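Local coordinates for protein L-lysine 6-oxidase (Marinomonas mediterranea, PDB 3WEU) that oxidises the epsilon-amino group of free L-lysine with a cysteine tryptophylquinone cofactor, releasing ammonium and the hydrogen peroxide that makes it antibacterial, at residues A[115-120]-A[392-397]; A[277-280]-A[286-289]; A[296-301]-A[427-432]; A[309-314]-A[642-647]. All blocks are in the same frame, centred on the assembly; numbering follows the deposited sequence.

Interaction 1 (A[115-120]-A[392-397]); sequences SARGVP and YDLTDN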
loop_
_atom_site.group_PDB
_atom_site.type_symbol
_atom_site.label_atom_id
_atom_site.label_comp_id
_atom_site.label_asym_id
_atom_site.label_seq_id
_atom_site.Cartn_x
_atom_site.Cartn_y
_atom_site.Cartn_z
ATOM N N SER A 115 17.689 22.778 14.842
ATOM C CA SER A 115 18.929 22.659 13.967
ATOM C C SER A 115 19.979 21.764 14.540
ATOM O O SER A 115 20.497 20.928 13.879
ATOM C CB SER A 115 19.610 24.002 13.792
ATOM O OG SER A 115 18.727 24.739 12.988
ATOM N N ALA A 116 20.334 21.951 15.777
ATOM C CA ALA A 116 21.295 21.040 16.342
ATOM C C ALA A 116 20.897 19.592 16.282
ATOM O O ALA A 116 21.773 18.736 16.257
ATOM C CB ALA A 116 21.639 21.440 17.754
ATOM N N ARG A 117 19.597 19.276 16.329
ATOM C CA ARG A 117 19.141 17.911 16.341
ATOM C C ARG A 117 18.842 17.383 14.971
ATOM O O ARG A 117 18.396 16.243 14.824
ATOM C CB ARG A 117 17.878 17.783 17.236
ATOM C CG ARG A 117 18.103 18.103 18.701
ATOM C CD ARG A 117 19.255 17.355 19.278
ATOM N NE ARG A 117 19.088 17.058 20.667
ATOM C CZ ARG A 117 19.940 16.305 21.341
ATOM N NH1 ARG A 117 21.085 16.017 20.783
ATOM N NH2 ARG A 117 19.698 15.947 22.593
ATOM N N GLY A 118 19.042 18.196 13.937
ATOM C CA GLY A 118 18.784 17.729 12.592
ATOM C C GLY A 118 17.317 17.432 12.285
ATOM O O GLY A 118 17.003 16.588 11.444
ATOM N N VAL A 119 16.393 18.093 12.972
ATOM C CA VAL A 119 14.984 17.752 12.732
ATOM C C VAL A 119 14.539 18.201 11.331
ATOM O O VAL A 119 14.702 19.321 10.977
ATOM C CB VAL A 119 14.060 18.378 13.791
ATOM C CG1 VAL A 119 12.627 17.871 13.628
ATOM C CG2 VAL A 119 14.526 18.002 15.165
ATOM N N PRO A 120 13.930 17.330 10.567
ATOM C CA PRO A 120 13.502 17.797 9.257
ATOM C C PRO A 120 12.222 18.621 9.209
ATOM O O PRO A 120 11.330 18.499 10.092
ATOM C CB PRO A 120 13.299 16.519 8.465
ATOM C CG PRO A 120 13.088 15.460 9.435
ATOM C CD PRO A 120 13.688 15.900 10.766
ATOM N N TYR A 392 17.443 8.971 15.861
ATOM C CA TYR A 392 17.580 10.150 15.027
ATOM C C TYR A 392 19.043 10.515 14.756
ATOM O O TYR A 392 19.355 11.686 14.650
ATOM C CB TYR A 392 16.872 11.347 15.664
ATOM C CG TYR A 392 15.424 11.094 16.025
ATOM C CD1 TYR A 392 14.531 10.586 15.086
ATOM C CD2 TYR A 392 14.950 11.375 17.308
ATOM C CE1 TYR A 392 13.182 10.360 15.415
ATOM C CE2 TYR A 392 13.607 11.196 17.635
ATOM C CZ TYR A 392 12.723 10.694 16.713
ATOM O OH TYR A 392 11.382 10.496 17.051
ATOM N N ASP A 393 19.909 9.499 14.739
ATOM C CA ASP A 393 21.348 9.661 14.610
ATOM C C ASP A 393 21.938 10.470 15.732
ATOM O O ASP A 393 22.967 11.038 15.579
ATOM C CB ASP A 393 21.697 10.239 13.221
ATOM C CG ASP A 393 21.223 9.338 12.114
ATOM O OD1 ASP A 393 21.295 8.100 12.239
ATOM O OD2 ASP A 393 20.762 9.829 11.114
ATOM N N LEU A 394 21.313 10.487 16.915
ATOM C CA LEU A 394 21.843 11.162 18.056
ATOM C C LEU A 394 22.386 10.134 19.017
ATOM O O LEU A 394 22.082 8.971 18.909
ATOM C CB LEU A 394 20.714 11.911 18.818
ATOM C CG LEU A 394 19.891 12.878 17.937
ATOM C CD1 LEU A 394 18.776 13.546 18.746
ATOM C CD2 LEU A 394 20.828 13.949 17.324
ATOM N N THR A 395 23.116 10.562 20.027
ATOM C CA THR A 395 23.457 9.637 21.093
ATOM C C THR A 395 22.932 10.161 22.411
ATOM O O THR A 395 23.056 9.492 23.428
ATOM C CB THR A 395 24.989 9.391 21.212
ATOM O OG1 THR A 395 25.622 10.648 21.350
ATOM C CG2 THR A 395 25.566 8.671 19.993
ATOM N N ASP A 396 22.314 11.322 22.410
ATOM C CA ASP A 396 21.877 11.924 23.634
ATOM C C ASP A 396 20.438 12.535 23.533
ATOM O O ASP A 396 20.139 13.545 24.141
ATOM C CB ASP A 396 22.851 12.953 24.132
ATOM C CG ASP A 396 23.100 14.031 23.162
ATOM O OD1 ASP A 396 22.484 14.053 22.089
ATOM O OD2 ASP A 396 23.988 14.829 23.483
ATOM N N ASN A 397 19.603 11.876 22.742
ATOM C CA ASN A 397 18.185 12.240 22.636
ATOM C C ASN A 397 17.557 12.219 24.037
ATOM O O ASN A 397 17.797 11.269 24.829
ATOM C CB ASN A 397 17.531 11.238 21.736
ATOM C CG ASN A 397 16.082 11.581 21.447
ATOM O OD1 ASN A 397 15.701 12.771 21.254
ATOM N ND2 ASN A 397 15.236 10.536 21.508
HETATM O O HOH W 1 18.418 13.866 13.339
#
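Arg117 reaches across from a type I turn, Ser115 to Gly118, and takes hold of Asp396 end-on with both terminal nitrogens. NH1 makes the straighter bond, 2.7 Å to Asp396 OD1 at 161°, with the oxygen lying in the guanidinium plane; this is the salt bridge. NH2 gives a more bent bond, 2.9 Å to the backbone Asp396 O, and a weak one back to OD1. The carboxylate is turned 70° against the guanidinium, and NH1 meets OD1 from above the carboxylate plane. Asp396 can offer carboxylate and carbonyl together because its CG sits between its own N and C (chi1 58°), folding OD1 back over the main chain. The arginine chain bends at chi2 and chi3 and crosses Leu394 at about a right angle: CD lies 3.9 Å from Leu394 CD1, and that methyl sits over one guanidinium face, toward the rim. NE is used elsewhere, by Asn112 OD1. A water bridges the two main chains, donating to Arg117 O and Tyr392 O. The contact joins two irregular loops, one between strand 80-91 and helix 129-134, the other between strands 381-382 and 400-402, with Asn103 packed against both Arg117 and Leu394.

Interaction 2 (A[277-280]-A[286-289]); sequences PDMY and HYKS. With SO4 (sulfate ion), chain D; EDO (1,2-ethanediol), chain O.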
loop_
_atom_site.group_PDB
_atom_site.type_symbol
_atom_site.label_atom_id
_atom_site.label_comp_id
_atom_site.label_asym_id
_atom_site.label_seq_id
_atom_site.Cartn_x
_atom_site.Cartn_y
_atom_site.Cartn_z
ATOM N N PRO A 277 5.155 35.852 44.961
ATOM C CA PRO A 277 6.431 36.129 45.654
ATOM C C PRO A 277 6.594 35.368 46.925
ATOM O O PRO A 277 7.703 34.991 47.250
ATOM C CB PRO A 277 6.343 37.644 45.970
ATOM C CG PRO A 277 5.445 38.204 44.907
ATOM C CD PRO A 277 4.393 37.082 44.668
ATOM N N ASP A 278 5.504 35.108 47.641
ATOM C CA ASP A 278 5.609 34.296 48.865
ATOM C C ASP A 278 5.996 32.825 48.640
ATOM O O ASP A 278 6.427 32.151 49.571
ATOM C CB ASP A 278 4.302 34.334 49.660
ATOM C CG ASP A 278 4.024 35.698 50.301
ATOM O OD1 ASP A 278 4.938 36.517 50.406
ATOM O OD2 ASP A 278 2.853 35.948 50.630
ATOM N N MET A 279 5.794 32.308 47.434
ATOM C CA MET A 279 6.019 30.897 47.156
ATOM C C MET A 279 7.393 30.635 46.612
ATOM O O MET A 279 7.960 29.531 46.794
ATOM C CB MET A 279 4.993 30.391 46.116
ATOM C CG MET A 279 4.830 28.902 46.219
ATOM S SD MET A 279 3.923 28.152 44.850
ATOM C CE MET A 279 2.340 28.890 44.963
ATOM N N TYR A 280 7.946 31.630 45.930
ATOM C CA TYR A 280 9.188 31.394 45.203
ATOM C C TYR A 280 10.046 32.626 45.248
ATOM O O TYR A 280 9.541 33.705 45.067
ATOM C CB TYR A 280 8.856 31.107 43.747
ATOM C CG TYR A 280 9.963 30.668 42.875
ATOM C CD1 TYR A 280 10.643 31.615 42.070
ATOM C CD2 TYR A 280 10.280 29.313 42.746
ATOM C CE1 TYR A 280 11.653 31.250 41.241
ATOM C CE2 TYR A 280 11.280 28.928 41.885
ATOM C CZ TYR A 280 11.968 29.897 41.136
ATOM O OH TYR A 280 12.971 29.556 40.266
ATOM N N HIS A 286 14.700 29.523 43.921
ATOM C CA HIS A 286 14.163 28.446 44.736
ATOM C C HIS A 286 12.817 28.760 45.343
ATOM O O HIS A 286 12.498 29.910 45.672
ATOM C CB HIS A 286 15.133 28.045 45.863
ATOM C CG HIS A 286 16.464 27.574 45.363
ATOM N ND1 HIS A 286 17.594 28.371 45.377
ATOM C CD2 HIS A 286 16.837 26.418 44.779
ATOM C CE1 HIS A 286 18.618 27.700 44.888
ATOM N NE2 HIS A 286 18.183 26.517 44.507
ATOM N N TYR A 287 12.026 27.709 45.513
ATOM C CA TYR A 287 10.809 27.846 46.282
ATOM C C TYR A 287 11.128 28.229 47.725
ATOM O O TYR A 287 12.220 27.971 48.214
ATOM C CB TYR A 287 9.998 26.559 46.250
ATOM C CG TYR A 287 9.379 26.280 44.896
ATOM C CD1 TYR A 287 8.152 26.829 44.534
ATOM C CD2 TYR A 287 10.041 25.506 43.980
ATOM C CE1 TYR A 287 7.580 26.563 43.287
ATOM C CE2 TYR A 287 9.520 25.259 42.714
ATOM C CZ TYR A 287 8.260 25.770 42.395
ATOM O OH TYR A 287 7.733 25.560 41.132
ATOM N N LYS A 288 10.167 28.848 48.374
ATOM C CA LYS A 288 10.292 29.240 49.785
ATOM C C LYS A 288 9.688 28.206 50.697
ATOM O O LYS A 288 8.447 28.009 50.689
ATOM C CB LYS A 288 9.608 30.598 50.012
ATOM C CG LYS A 288 10.245 31.698 49.194
ATOM C CD LYS A 288 9.669 33.047 49.564
ATOM C CE LYS A 288 10.473 34.101 48.871
ATOM N NZ LYS A 288 9.859 35.409 49.173
ATOM N N SER A 289 10.550 27.568 51.501
ATOM C CA SER A 289 10.091 26.501 52.390
ATOM C C SER A 289 9.162 26.906 53.510
ATOM O O SER A 289 8.535 26.045 54.130
ATOM C CB SER A 289 11.277 25.689 52.962
ATOM O OG SER A 289 12.161 26.550 53.631
HETATM S S SO4 D . 13.755 24.334 44.961
HETATM O O1 SO4 D . 15.193 24.075 45.065
HETATM O O2 SO4 D . 13.477 25.705 44.588
HETATM O O3 SO4 D . 13.259 23.390 43.953
HETATM O O4 SO4 D . 13.001 24.194 46.196
HETATM C C1 EDO O . 13.788 26.368 37.300
HETATM O O1 EDO O . 12.843 27.439 37.396
HETATM C C2 EDO O . 14.546 26.539 38.588
HETATM O O2 EDO O . 13.592 26.903 39.612
#
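Tyr280 and Tyr287 face each other as a non-hydrogen-bonded pair of a short antiparallel beta ribbon, strands 280-281 and 286-287, and their rings lie on the same face of it. They form a T-shaped pair: the edge of Tyr280 points into the face of Tyr287, centroids 5.0 Å apart and planes at 83°, with Tyr280 CD2 above the middle of the Tyr287 ring. Tyr280 CG stands anti to its N (chi1 -172°), which lays the ring across the neighbouring strand, with His286 O over one of its faces. The Tyr287 ring has further company: Met279 SD approaches its edge as a Met-aromatic contact, Phe411 of helix 407-418 stacks on it, and its hydroxyl bonds to Thr408 OG1. At the outer end the Tyr280 hydroxyl shares a hydrogen bond with a 1,2-ethanediol, probably from the crystallisation liquor.

Just past the strand, Lys288 makes the hydrogen bonds of the contact. Its N bonds to Met279 O at 2.8 Å, nearly straight, and its extended side chain then runs back along the 277-280 backbone, CD lying 3.4 Å from Asp278 O. The chain finishes with the ammonium: Lys288 NZ reaches Pro277 O at 2.9 Å, 34° out of that carbonyl's plane.

Interaction 3 (A[296-301]-A[427-432]); sequences DRDILP and DDYPVS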
loop_
_atom_site.group_PDB
_atom_site.type_symbol
_atom_site.label_atom_id
_atom_site.label_comp_id
_atom_site.label_asym_id
_atom_site.label_seq_id
_atom_site.Cartn_x
_atom_site.Cartn_y
_atom_site.Cartn_z
ATOM N N ASP A 296 -7.584 22.773 50.366
ATOM C CA ASP A 296 -8.619 22.849 49.387
ATOM C C ASP A 296 -8.160 23.430 48.038
ATOM O O ASP A 296 -8.600 22.959 46.997
ATOM C CB ASP A 296 -9.870 23.629 49.851
ATOM C CG ASP A 296 -10.709 22.908 50.942
ATOM O OD1 ASP A 296 -10.691 21.710 51.066
ATOM O OD2 ASP A 296 -11.370 23.610 51.732
ATOM N N ARG A 297 -7.357 24.466 48.044
ATOM C CA ARG A 297 -6.943 25.141 46.824
ATOM C C ARG A 297 -5.840 24.354 46.107
ATOM O O ARG A 297 -5.839 24.268 44.897
ATOM C CB ARG A 297 -6.373 26.539 47.161
ATOM C CG ARG A 297 -5.926 27.431 46.004
ATOM C CD ARG A 297 -5.273 28.794 46.464
ATOM N NE ARG A 297 -4.059 28.479 47.162
ATOM C CZ ARG A 297 -3.386 29.283 47.976
ATOM N NH1 ARG A 297 -3.805 30.523 48.211
ATOM N NH2 ARG A 297 -2.278 28.828 48.576
ATOM N N ASP A 298 -4.889 23.812 46.843
ATOM C CA ASP A 298 -3.653 23.322 46.241
ATOM C C ASP A 298 -3.580 21.806 46.130
ATOM O O ASP A 298 -2.914 21.261 45.237
ATOM C CB ASP A 298 -2.433 23.786 47.024
ATOM C CG ASP A 298 -2.312 25.315 47.147
ATOM O OD1 ASP A 298 -2.666 26.050 46.211
ATOM O OD2 ASP A 298 -1.845 25.749 48.264
ATOM N N ILE A 299 -4.211 21.096 47.036
ATOM C CA ILE A 299 -3.971 19.676 47.134
ATOM C C ILE A 299 -5.174 18.876 46.670
ATOM O O ILE A 299 -5.070 17.956 45.813
ATOM C CB ILE A 299 -3.655 19.303 48.555
ATOM C CG1 ILE A 299 -2.532 20.201 49.120
ATOM C CG2 ILE A 299 -3.335 17.810 48.696
ATOM C CD1 ILE A 299 -1.254 20.170 48.343
ATOM N N LEU A 300 -6.320 19.225 47.212
ATOM C CA LEU A 300 -7.555 18.567 46.856
ATOM C C LEU A 300 -7.816 18.431 45.363
ATOM O O LEU A 300 -8.289 17.407 44.976
ATOM C CB LEU A 300 -8.746 19.200 47.549
ATOM C CG LEU A 300 -10.155 18.701 47.256
ATOM C CD1 LEU A 300 -10.264 17.259 47.771
ATOM C CD2 LEU A 300 -11.161 19.651 47.955
ATOM N N PRO A 301 -7.516 19.423 44.552
ATOM C CA PRO A 301 -7.800 19.230 43.119
ATOM C C PRO A 301 -6.965 18.105 42.529
ATOM O O PRO A 301 -7.426 17.360 41.694
ATOM C CB PRO A 301 -7.391 20.569 42.529
ATOM C CG PRO A 301 -7.641 21.580 43.714
ATOM C CD PRO A 301 -7.068 20.798 44.852
ATOM N N ASP A 427 -7.132 32.569 50.200
ATOM C CA ASP A 427 -7.504 33.444 49.073
ATOM C C ASP A 427 -6.945 32.874 47.754
ATOM O O ASP A 427 -5.992 32.087 47.757
ATOM C CB ASP A 427 -7.166 34.934 49.258
ATOM C CG ASP A 427 -8.165 35.867 48.471
ATOM O OD1 ASP A 427 -9.161 35.392 47.851
ATOM O OD2 ASP A 427 -7.966 37.076 48.466
ATOM N N ASP A 428 -7.617 33.222 46.659
ATOM C CA ASP A 428 -7.167 32.904 45.312
ATOM C C ASP A 428 -5.799 33.548 45.061
ATOM O O ASP A 428 -5.404 34.562 45.624
ATOM C CB ASP A 428 -8.135 33.413 44.224
ATOM C CG ASP A 428 -9.515 32.768 44.300
ATOM O OD1 ASP A 428 -9.847 32.142 45.334
ATOM O OD2 ASP A 428 -10.270 32.910 43.318
ATOM N N TYR A 429 -5.064 32.882 44.219
ATOM C CA TYR A 429 -3.911 33.479 43.612
ATOM C C TYR A 429 -4.338 34.632 42.720
ATOM O O TYR A 429 -5.506 34.712 42.306
ATOM C CB TYR A 429 -3.269 32.385 42.754
ATOM C CG TYR A 429 -2.669 31.243 43.561
ATOM C CD1 TYR A 429 -1.662 31.484 44.455
ATOM C CD2 TYR A 429 -3.072 29.900 43.371
ATOM C CE1 TYR A 429 -1.097 30.471 45.185
ATOM C CE2 TYR A 429 -2.463 28.896 44.095
ATOM C CZ TYR A 429 -1.491 29.156 44.986
ATOM O OH TYR A 429 -0.906 28.163 45.840
ATOM N N PRO A 430 -3.396 35.493 42.379
ATOM C CA PRO A 430 -3.686 36.619 41.478
ATOM C C PRO A 430 -3.788 36.216 40.012
ATOM O O PRO A 430 -3.011 36.643 39.221
ATOM C CB PRO A 430 -2.512 37.578 41.713
ATOM C CG PRO A 430 -1.420 36.735 42.274
ATOM C CD PRO A 430 -2.073 35.613 43.029
ATOM N N VAL A 431 -4.773 35.392 39.693
ATOM C CA VAL A 431 -5.034 34.872 38.367
ATOM C C VAL A 431 -6.548 34.922 38.278
ATOM O O VAL A 431 -7.246 34.426 39.155
ATOM C CB VAL A 431 -4.584 33.393 38.253
ATOM C CG1 VAL A 431 -4.920 32.830 36.934
ATOM C CG2 VAL A 431 -3.066 33.321 38.455
ATOM N N SER A 432 -7.073 35.532 37.247
ATOM C CA SER A 432 -8.512 35.551 37.036
ATOM C C SER A 432 -9.061 34.152 36.846
ATOM O O SER A 432 -8.488 33.362 36.131
ATOM C CB SER A 432 -8.786 36.387 35.757
ATOM O OG SER A 432 -10.121 36.228 35.341
#
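Arg297 leaves helix 295-308 toward Tyr429 and can be followed atom by atom. CB and CG carry the chain outward, CG anti to N (chi1 -178°), and it stays extended until chi3 (65°) turns it across the tyrosine. CD lies over the face of the ring, 4.1 Å from its centroid, a CH-pi contact. NE comes next, 3.4 Å from Tyr429 CZ, while its hydrogen points to Asp298 OD1. CZ brings the guanidinium down almost flat on the ring, planes 27° apart, as an off-centre cation-pi stack with centres 4.0 Å apart. At the tip the two terminal nitrogens part company. NH1 bonds to Asp427 O at 2.7 Å, nearly along the C=O axis. NH2 turns to Asp298 OD2 and uses its syn lone pair, so Arg297 grips the neighbouring carboxylate side-on with NE and NH2. NH2 also passes close to the tyrosine hydroxyl without bonding to it.

That hydroxyl instead donates to Asp298 OD1, 2.8 Å from Tyr429 OH, and it arrives from the face of the carboxylate opposite to NE. Two donors therefore hold OD1, while OD2 has Asn294 N besides the arginine; this dense set of donors probably favours the ionised acid.

The arrangement ties helix 295-308, at a wide pi-type turn, to the loop between strand 421-422 and helix 433-439. Leu412 of helix 407-418 packs against both Asp298 and Tyr429, and Ser432 caps the start of helix 433-439.

Interaction 4 (A[309-314]-A[642-647]); sequences YQWVSN and FPFFTE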
loop_
_atom_site.group_PDB
_atom_site.type_symbol
_atom_site.label_atom_id
_atom_site.label_comp_id
_atom_site.label_asym_id
_atom_site.label_seq_id
_atom_site.Cartn_x
_atom_site.Cartn_y
_atom_site.Cartn_z
ATOM N N TYR A 309 -9.843 9.468 36.766
ATOM C CA TYR A 309 -9.226 8.767 35.625
ATOM C C TYR A 309 -9.835 7.376 35.388
ATOM O O TYR A 309 -9.861 6.861 34.263
ATOM C CB TYR A 309 -7.701 8.676 35.780
ATOM C CG TYR A 309 -6.948 9.878 35.305
ATOM C CD1 TYR A 309 -7.423 11.164 35.494
ATOM C CD2 TYR A 309 -5.725 9.752 34.632
ATOM C CE1 TYR A 309 -6.713 12.244 35.077
ATOM C CE2 TYR A 309 -5.006 10.851 34.221
ATOM C CZ TYR A 309 -5.500 12.088 34.447
ATOM O OH TYR A 309 -4.774 13.178 34.021
ATOM N N GLN A 310 -10.344 6.763 36.462
ATOM C CA GLN A 310 -10.968 5.428 36.343
ATOM C C GLN A 310 -12.109 5.314 35.325
ATOM O O GLN A 310 -12.434 4.183 34.907
ATOM C CB GLN A 310 -11.468 5.006 37.738
ATOM C CG GLN A 310 -12.605 5.909 38.261
ATOM C CD GLN A 310 -13.106 5.439 39.619
ATOM O OE1 GLN A 310 -13.786 4.421 39.724
ATOM N NE2 GLN A 310 -12.833 6.211 40.661
ATOM N N TRP A 311 -12.731 6.443 34.954
ATOM C CA TRP A 311 -13.852 6.386 34.022
ATOM C C TRP A 311 -13.402 6.256 32.562
ATOM O O TRP A 311 -14.227 6.038 31.695
ATOM C CB TRP A 311 -14.712 7.604 34.148
ATOM C CG TRP A 311 -15.314 7.728 35.547
ATOM C CD1 TRP A 311 -14.986 8.658 36.500
ATOM C CD2 TRP A 311 -16.359 6.940 36.085
ATOM N NE1 TRP A 311 -15.750 8.433 37.629
ATOM C CE2 TRP A 311 -16.620 7.408 37.400
ATOM C CE3 TRP A 311 -17.130 5.883 35.592
ATOM C CZ2 TRP A 311 -17.643 6.867 38.211
ATOM C CZ3 TRP A 311 -18.112 5.344 36.405
ATOM C CH2 TRP A 311 -18.363 5.861 37.709
ATOM N N VAL A 312 -12.104 6.415 32.338
ATOM C CA VAL A 312 -11.538 6.466 31.014
ATOM C C VAL A 312 -10.280 5.638 30.853
ATOM O O VAL A 312 -9.731 5.601 29.752
ATOM C CB VAL A 312 -11.315 7.921 30.560
ATOM C CG1 VAL A 312 -12.613 8.657 30.283
ATOM C CG2 VAL A 312 -10.536 8.695 31.592
ATOM N N SER A 313 -9.812 4.990 31.932
ATOM C CA SER A 313 -8.561 4.224 31.915
ATOM C C SER A 313 -8.589 3.276 33.105
ATOM O O SER A 313 -9.336 3.521 34.088
ATOM C CB SER A 313 -7.370 5.183 31.996
ATOM O OG SER A 313 -7.408 5.937 33.180
ATOM N N ASN A 314 -7.686 2.295 33.106
ATOM C CA ASN A 314 -7.492 1.401 34.229
ATOM C C ASN A 314 -6.200 1.754 34.938
ATOM O O ASN A 314 -5.132 1.307 34.554
ATOM C CB ASN A 314 -7.523 -0.048 33.781
ATOM C CG ASN A 314 -8.900 -0.462 33.361
ATOM O OD1 ASN A 314 -9.866 -0.195 34.049
ATOM N ND2 ASN A 314 -9.009 -1.085 32.201
ATOM N N PHE A 642 -21.677 11.393 43.459
ATOM C CA PHE A 642 -22.029 10.015 43.088
ATOM C C PHE A 642 -21.950 9.868 41.574
ATOM O O PHE A 642 -22.977 9.655 40.928
ATOM C CB PHE A 642 -23.465 9.708 43.646
ATOM C CG PHE A 642 -23.494 9.651 45.177
ATOM C CD1 PHE A 642 -23.060 8.505 45.855
ATOM C CD2 PHE A 642 -23.970 10.764 45.901
ATOM C CE1 PHE A 642 -23.119 8.462 47.253
ATOM C CE2 PHE A 642 -24.003 10.747 47.289
ATOM C CZ PHE A 642 -23.596 9.578 47.955
ATOM N N PRO A 643 -20.746 10.033 40.997
ATOM C CA PRO A 643 -20.655 10.099 39.554
ATOM C C PRO A 643 -20.896 8.769 38.912
ATOM O O PRO A 643 -20.645 7.728 39.503
ATOM C CB PRO A 643 -19.203 10.514 39.312
ATOM C CG PRO A 643 -18.479 10.037 40.522
ATOM C CD PRO A 643 -19.435 10.324 41.624
ATOM N N PHE A 644 -21.391 8.798 37.661
ATOM C CA PHE A 644 -21.508 7.579 36.894
ATOM C C PHE A 644 -21.263 7.942 35.446
ATOM O O PHE A 644 -22.176 8.449 34.768
ATOM C CB PHE A 644 -22.925 6.952 37.107
ATOM C CG PHE A 644 -23.185 5.726 36.241
ATOM C CD1 PHE A 644 -22.262 4.706 36.151
ATOM C CD2 PHE A 644 -24.406 5.569 35.586
ATOM C CE1 PHE A 644 -22.529 3.549 35.354
ATOM C CE2 PHE A 644 -24.661 4.425 34.802
ATOM C CZ PHE A 644 -23.749 3.452 34.695
ATOM N N PHE A 645 -20.015 7.779 34.961
ATOM C CA PHE A 645 -19.681 8.224 33.634
ATOM C C PHE A 645 -19.780 7.083 32.639
ATOM O O PHE A 645 -19.211 5.981 32.845
ATOM C CB PHE A 645 -18.229 8.705 33.580
ATOM C CG PHE A 645 -17.979 10.062 34.140
ATOM C CD1 PHE A 645 -17.812 10.278 35.486
ATOM C CD2 PHE A 645 -17.926 11.146 33.292
ATOM C CE1 PHE A 645 -17.562 11.574 35.973
ATOM C CE2 PHE A 645 -17.659 12.415 33.759
ATOM C CZ PHE A 645 -17.442 12.618 35.093
ATOM N N THR A 646 -20.472 7.309 31.562
ATOM C CA THR A 646 -20.524 6.384 30.493
ATOM C C THR A 646 -20.389 7.094 29.160
ATOM O O THR A 646 -20.521 8.338 29.032
ATOM C CB THR A 646 -21.897 5.607 30.391
ATOM O OG1 THR A 646 -22.912 6.484 29.937
ATOM C CG2 THR A 646 -22.357 5.052 31.723
ATOM N N GLU A 647 -20.196 6.280 28.115
ATOM C CA GLU A 647 -20.343 6.758 26.742
ATOM C C GLU A 647 -21.756 7.313 26.574
ATOM O O GLU A 647 -22.736 6.747 27.092
ATOM C CB GLU A 647 -20.265 5.580 25.729
ATOM C CG GLU A 647 -18.840 5.125 25.479
ATOM C CD GLU A 647 -18.693 4.177 24.331
ATOM O OE1 GLU A 647 -19.631 3.410 24.101
ATOM O OE2 GLU A 647 -17.649 4.248 23.677
HETATM O O HOH W 2 -16.951 5.558 31.184
#
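Trp311 is the bump here, an indole laid over the bend of 643-645 where that chain enters its strand. One face rests on the backbone: Trp311 CZ3 lies 3.4 Å from Phe645 N, and the six-membered ring lies over the peptide joining Phe644 to Phe645. Alongside, Trp311 CZ2 comes to 3.4 Å from Pro643 O and 4.0 Å from Pro643 CG. The five-membered ring is met by Phe645, whose CB tucks under Trp311 CD2 while Phe645 CD1 touches Trp311 CD1 at 3.4 Å. These two rings are neither stacked nor edge-to-face; their planes make 43°, and the side chains cross at about a right angle. With Trp311 CG anti to the carbonyl carbon (chi1 -61°), the indole lies toward the strand. Gln310 CG lies over the opposite indole face, toward its rim. Phe644 turns its CB away, with a looser touch to Trp311 CZ3.

No direct hydrogen bond crosses; one water donates to both Trp311 O and Phe645 O. Leu590 of strand 588-590 packs against both Trp311 and Phe644. The arrangement is an aromatic cluster that packs the loop after helix 295-308 against the start of strand 645-648, one strand of the antiparallel pair with 631-634.

How the interactions relate
Interactions 2 and 3 are neighbours: their centres are 16 Å apart, Met279 CE packs against the hydroxyl of Tyr429, and side chains of both pack on helix 407-418. Interaction 2 is a surface contact closing a local hairpin, whereas the other three are partly buried and join parts far apart in sequence. Interactions 1 and 3 both rest on an arginine paired with aspartate, but in the first the acid lies across the contact and in the other beside the arginine on its own helix. No charged pair or direct hydrogen bond crosses interaction 4, which rests on aromatic and apolar packing with one bridging water. Helix 295-308 carries interaction 3 and leads into 309-314 of interaction 4.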